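PDB 3QMW: thioesterase from Streptomyces coelicolor, which probably hydrolyses thioesters in the prodiginine biosynthetic pathway, as an alpha/beta hydrolase-fold member of the thioesterase family. Local coordinates for residues 80-91 and 110-121. Residues are numbered along the deposited sequence; the frame is centred on the assembly and turned at random.
Sequences EPLAEAVADALE and LAYEVACVLRRR
Two acidic side chains grip NH1 of Arg121. Arg121 NH1 lies 2.7 Å from Asp88 OD1, met on the anti side but tilted 32° out of the carboxylate plane, and 3.3 Å from Glu91 OE1, which stays in the guanidinium plane while the nitrogen stands above the Glu91 carboxylate. NH2 adds weak bonds to Asp88 OD1 and to the backbone O of Glu84, which also takes the helical N-H of Asp88. The Arg121 chain reaches them stretched out from CG to NE (chi3 -168°), and the CB of Ala87 lies over one guanidinium face. A water donates to Glu91 OE2 and Arg121 O, tying the same two residues a second time. Replacing Glu91 by an alanine would probably take one of its two acidic partners from Arg121 NH1 and leave the water without its carboxylate, making the guanidinium easier to turn. Beside it, Glu84 OE2 lies at the edge of the Arg120 guanidinium, 3.5 Å from Arg120 NH1 and in its plane, while Glu80 OE2 makes a long salt bridge to Arg120 NH2.

Beneath these charges the packing is apolar. Ala83 is a knob among Leu110, Glu113, Val114 and Val117, with its CB 3.9 Å from Val114 CG2; Ala87 CB meets Leu118 CD2 at 3.7 Å. Such small residues let the axes of segments 80-91 and 110-120 approach to 8.8 Å, crossing at -63°. Trp11 of the second subunit packs on Val86. Val86 and Leu110 also touch Phe36 of strand 31-36, and Leu118 touches Tyr99 of strand 99-104, so the pair packs against the central parallel sheet, with helix 106-120 following the probable nucleophile elbow.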
loop_
_atom_site.group_PDB
_atom_site.type_symbol
_atom_site.label_atom_id
_atom_site.label_comp_id
_atom_site.label_asym_id
_atom_site.label_seq_id
_atom_site.Cartn_x
_atom_site.Cartn_y
_atom_site.Cartn_z
ATOM N N GLU D 80 -8.420 13.645 28.625
ATOM C CA GLU D 80 -7.212 13.180 29.339
ATOM C C GLU D 80 -7.395 11.941 30.231
ATOM O O GLU D 80 -6.516 11.078 30.259
ATOM C CB GLU D 80 -6.533 14.300 30.140
ATOM C CG GLU D 80 -5.002 14.100 30.213
ATOM C CD GLU D 80 -4.351 14.738 31.437
ATOM O OE1 GLU D 80 -4.746 14.395 32.579
ATOM O OE2 GLU D 80 -3.428 15.571 31.249
ATOM N N PRO D 81 -8.506 11.853 30.986
ATOM C CA PRO D 81 -8.736 10.544 31.619
ATOM C C PRO D 81 -8.751 9.407 30.586
ATOM O O PRO D 81 -8.182 8.336 30.827
ATOM C CB PRO D 81 -10.114 10.698 32.296
ATOM C CG PRO D 81 -10.650 12.042 31.874
ATOM C CD PRO D 81 -9.465 12.868 31.456
ATOM N N LEU D 82 -9.383 9.654 29.441
ATOM C CA LEU D 82 -9.420 8.673 28.356
ATOM C C LEU D 82 -8.015 8.335 27.883
ATOM O O LEU D 82 -7.621 7.162 27.853
ATOM C CB LEU D 82 -10.258 9.201 27.188
ATOM C CG LEU D 82 -10.522 8.247 26.024
ATOM C CD1 LEU D 82 -11.025 6.907 26.517
ATOM C CD2 LEU D 82 -11.511 8.885 25.065
ATOM N N ALA D 83 -7.259 9.371 27.531
ATOM C CA ALA D 83 -5.861 9.203 27.136
ATOM C C ALA D 83 -5.052 8.451 28.201
ATOM O O ALA D 83 -4.239 7.590 27.870
ATOM C CB ALA D 83 -5.232 10.550 26.837
ATOM N N GLU D 84 -5.297 8.770 29.475
ATOM C CA GLU D 84 -4.619 8.104 30.601
ATOM C C GLU D 84 -5.053 6.654 30.792
ATOM O O GLU D 84 -4.223 5.796 31.073
ATOM C CB GLU D 84 -4.783 8.908 31.907
ATOM C CG GLU D 84 -3.813 10.084 31.982
ATOM C CD GLU D 84 -3.943 10.937 33.227
ATOM O OE1 GLU D 84 -5.049 11.031 33.816
ATOM O OE2 GLU D 84 -2.914 11.545 33.597
ATOM N N ALA D 85 -6.342 6.380 30.632
ATOM C CA ALA D 85 -6.839 4.998 30.651
ATOM C C ALA D 85 -6.188 4.186 29.529
ATOM O O ALA D 85 -5.761 3.043 29.744
ATOM C CB ALA D 85 -8.361 4.973 30.517
ATOM N N VAL D 86 -6.112 4.796 28.340
ATOM C CA VAL D 86 -5.522 4.165 27.148
ATOM C C VAL D 86 -4.048 3.771 27.346
ATOM O O VAL D 86 -3.624 2.671 26.969
ATOM C CB VAL D 86 -5.639 5.094 25.901
ATOM C CG1 VAL D 86 -4.649 4.683 24.807
ATOM C CG2 VAL D 86 -7.069 5.112 25.370
ATOM N N ALA D 87 -3.277 4.684 27.930
ATOM C CA ALA D 87 -1.862 4.454 28.173
ATOM C C ALA D 87 -1.684 3.368 29.231
ATOM O O ALA D 87 -0.819 2.499 29.094
ATOM C CB ALA D 87 -1.174 5.748 28.589
ATOM N N ASP D 88 -2.524 3.398 30.269
ATOM C CA ASP D 88 -2.529 2.335 31.272
ATOM C C ASP D 88 -2.628 0.991 30.572
ATOM O O ASP D 88 -1.749 0.150 30.717
ATOM C CB ASP D 88 -3.691 2.500 32.264
ATOM C CG ASP D 88 -3.507 3.692 33.203
ATOM O OD1 ASP D 88 -2.347 4.088 33.470
ATOM O OD2 ASP D 88 -4.530 4.229 33.685
ATOM N N ALA D 89 -3.687 0.823 29.789
ATOM C CA ALA D 89 -3.922 -0.389 28.999
ATOM C C ALA D 89 -2.728 -0.822 28.129
ATOM O O ALA D 89 -2.385 -2.011 28.058
ATOM C CB ALA D 89 -5.145 -0.183 28.125
ATOM N N LEU D 90 -2.101 0.142 27.466
ATOM C CA LEU D 90 -0.948 -0.150 26.623
ATOM C C LEU D 90 0.231 -0.642 27.446
ATOM O O LEU D 90 0.861 -1.644 27.096
ATOM C CB LEU D 90 -0.542 1.080 25.814
ATOM C CG LEU D 90 -1.505 1.434 24.684
ATOM C CD1 LEU D 90 -1.312 2.874 24.237
ATOM C CD2 LEU D 90 -1.313 0.462 23.534
ATOM N N GLU D 91 0.536 0.071 28.529
ATOM C CA GLU D 91 1.617 -0.327 29.435
ATOM C C GLU D 91 1.320 -1.694 30.063
ATOM O O GLU D 91 2.239 -2.476 30.301
ATOM C CB GLU D 91 1.854 0.734 30.533
ATOM C CG GLU D 91 2.558 2.024 30.053
ATOM C CD GLU D 91 2.972 2.975 31.197
ATOM O OE1 GLU D 91 2.291 2.996 32.251
ATOM O OE2 GLU D 91 3.981 3.712 31.038
ATOM N N LEU D 110 -6.960 12.128 19.879
ATOM C CA LEU D 110 -6.733 11.147 20.945
ATOM C C LEU D 110 -5.353 10.522 20.845
ATOM O O LEU D 110 -4.710 10.306 21.867
ATOM C CB LEU D 110 -7.818 10.065 20.932
ATOM C CG LEU D 110 -7.586 8.769 21.730
ATOM C CD1 LEU D 110 -6.999 8.992 23.123
ATOM C CD2 LEU D 110 -8.895 8.021 21.826
ATOM N N ALA D 111 -4.911 10.240 19.620
ATOM C CA ALA D 111 -3.574 9.689 19.366
ATOM C C ALA D 111 -2.467 10.587 19.935
ATOM O O ALA D 111 -1.591 10.135 20.685
ATOM C CB ALA D 111 -3.370 9.508 17.874
ATOM N N TYR D 112 -2.532 11.864 19.564
ATOM C CA TYR D 112 -1.596 12.886 20.026
ATOM C C TYR D 112 -1.536 12.940 21.557
ATOM O O TYR D 112 -0.457 12.862 22.151
ATOM C CB TYR D 112 -2.010 14.238 19.421
ATOM C CG TYR D 112 -1.348 15.465 20.003
ATOM C CD1 TYR D 112 0.039 15.578 20.067
ATOM C CD2 TYR D 112 -2.117 16.534 20.462
ATOM C CE1 TYR D 112 0.644 16.721 20.593
ATOM C CE2 TYR D 112 -1.527 17.668 20.985
ATOM C CZ TYR D 112 -0.149 17.758 21.046
ATOM O OH TYR D 112 0.425 18.887 21.574
ATOM N N GLU D 113 -2.702 13.041 22.187
ATOM C CA GLU D 113 -2.787 13.090 23.644
ATOM C C GLU D 113 -2.191 11.872 24.338
ATOM O O GLU D 113 -1.471 12.028 25.316
ATOM C CB GLU D 113 -4.226 13.283 24.081
ATOM C CG GLU D 113 -4.734 14.686 23.809
ATOM C CD GLU D 113 -4.188 15.709 24.782
ATOM O OE1 GLU D 113 -4.088 15.405 25.997
ATOM O OE2 GLU D 113 -3.869 16.828 24.326
ATOM N N VAL D 114 -2.476 10.673 23.851
ATOM C CA VAL D 114 -1.826 9.471 24.394
ATOM C C VAL D 114 -0.299 9.499 24.176
ATOM O O VAL D 114 0.464 8.979 25.003
ATOM C CB VAL D 114 -2.398 8.167 23.776
ATOM C CG1 VAL D 114 -1.475 6.975 24.071
ATOM C CG2 VAL D 114 -3.820 7.908 24.282
ATOM N N ALA D 115 0.137 10.093 23.062
ATOM C CA ALA D 115 1.565 10.228 22.770
ATOM C C ALA D 115 2.243 11.043 23.864
ATOM O O ALA D 115 3.198 10.591 24.498
ATOM C CB ALA D 115 1.771 10.884 21.415
ATOM N N CYS D 116 1.720 12.241 24.087
ATOM C CA CYS D 116 2.175 13.095 25.172
ATOM C C CYS D 116 2.197 12.361 26.516
ATOM O O CYS D 116 3.206 12.359 27.215
ATOM C CB CYS D 116 1.275 14.326 25.265
ATOM S SG CYS D 116 1.294 15.343 23.751
ATOM N N VAL D 117 1.089 11.726 26.868
ATOM C CA VAL D 117 0.967 11.064 28.166
ATOM C C VAL D 117 2.010 9.960 28.375
ATOM O O VAL D 117 2.480 9.765 29.488
ATOM C CB VAL D 117 -0.468 10.524 28.378
ATOM C CG1 VAL D 117 -0.542 9.621 29.609
ATOM C CG2 VAL D 117 -1.452 11.693 28.488
ATOM N N LEU D 118 2.381 9.248 27.319
ATOM C CA LEU D 118 3.427 8.229 27.432
ATOM C C LEU D 118 4.830 8.862 27.562
ATOM O O LEU D 118 5.749 8.242 28.110
ATOM C CB LEU D 118 3.369 7.263 26.245
ATOM C CG LEU D 118 2.140 6.342 26.214
ATOM C CD1 LEU D 118 1.931 5.781 24.814
ATOM C CD2 LEU D 118 2.257 5.212 27.229
ATOM N N ARG D 119 4.991 10.087 27.055
ATOM C CA ARG D 119 6.236 10.850 27.242
ATOM C C ARG D 119 6.402 11.249 28.700
ATOM O O ARG D 119 7.438 10.960 29.306
ATOM C CB ARG D 119 6.276 12.111 26.360
ATOM C CG ARG D 119 7.513 12.998 26.574
ATOM C CD ARG D 119 7.669 14.037 25.475
ATOM N NE ARG D 119 6.619 15.057 25.509
ATOM C CZ ARG D 119 6.606 16.165 24.759
ATOM N NH1 ARG D 119 7.590 16.431 23.903
ATOM N NH2 ARG D 119 5.599 17.027 24.872
ATOM N N ARG D 120 5.381 11.898 29.261
ATOM C CA ARG D 120 5.401 12.310 30.671
ATOM C C ARG D 120 5.737 11.145 31.610
ATOM O O ARG D 120 6.461 11.322 32.587
ATOM C CB ARG D 120 4.065 12.939 31.093
ATOM C CG ARG D 120 3.627 14.153 30.258
ATOM C CD ARG D 120 2.729 15.117 31.057
ATOM N NE ARG D 120 1.743 14.423 31.895
ATOM C CZ ARG D 120 0.494 14.116 31.535
ATOM N NH1 ARG D 120 -0.301 13.482 32.394
ATOM N NH2 ARG D 120 0.029 14.434 30.330
ATOM N N ARG D 121 5.217 9.960 31.300
ATOM C CA ARG D 121 5.480 8.765 32.096
ATOM C C ARG D 121 6.827 8.148 31.748
ATOM O O ARG D 121 7.248 7.172 32.370
ATOM C CB ARG D 121 4.375 7.732 31.880
ATOM C CG ARG D 121 2.987 8.173 32.334
ATOM C CD ARG D 121 2.030 7.001 32.256
ATOM N NE ARG D 121 0.619 7.374 32.412
ATOM C CZ ARG D 121 -0.389 6.499 32.482
ATOM N NH1 ARG D 121 -0.158 5.188 32.421
ATOM N NH2 ARG D 121 -1.637 6.934 32.619
HETATM O O HOH W 1 5.388 4.897 33.221
#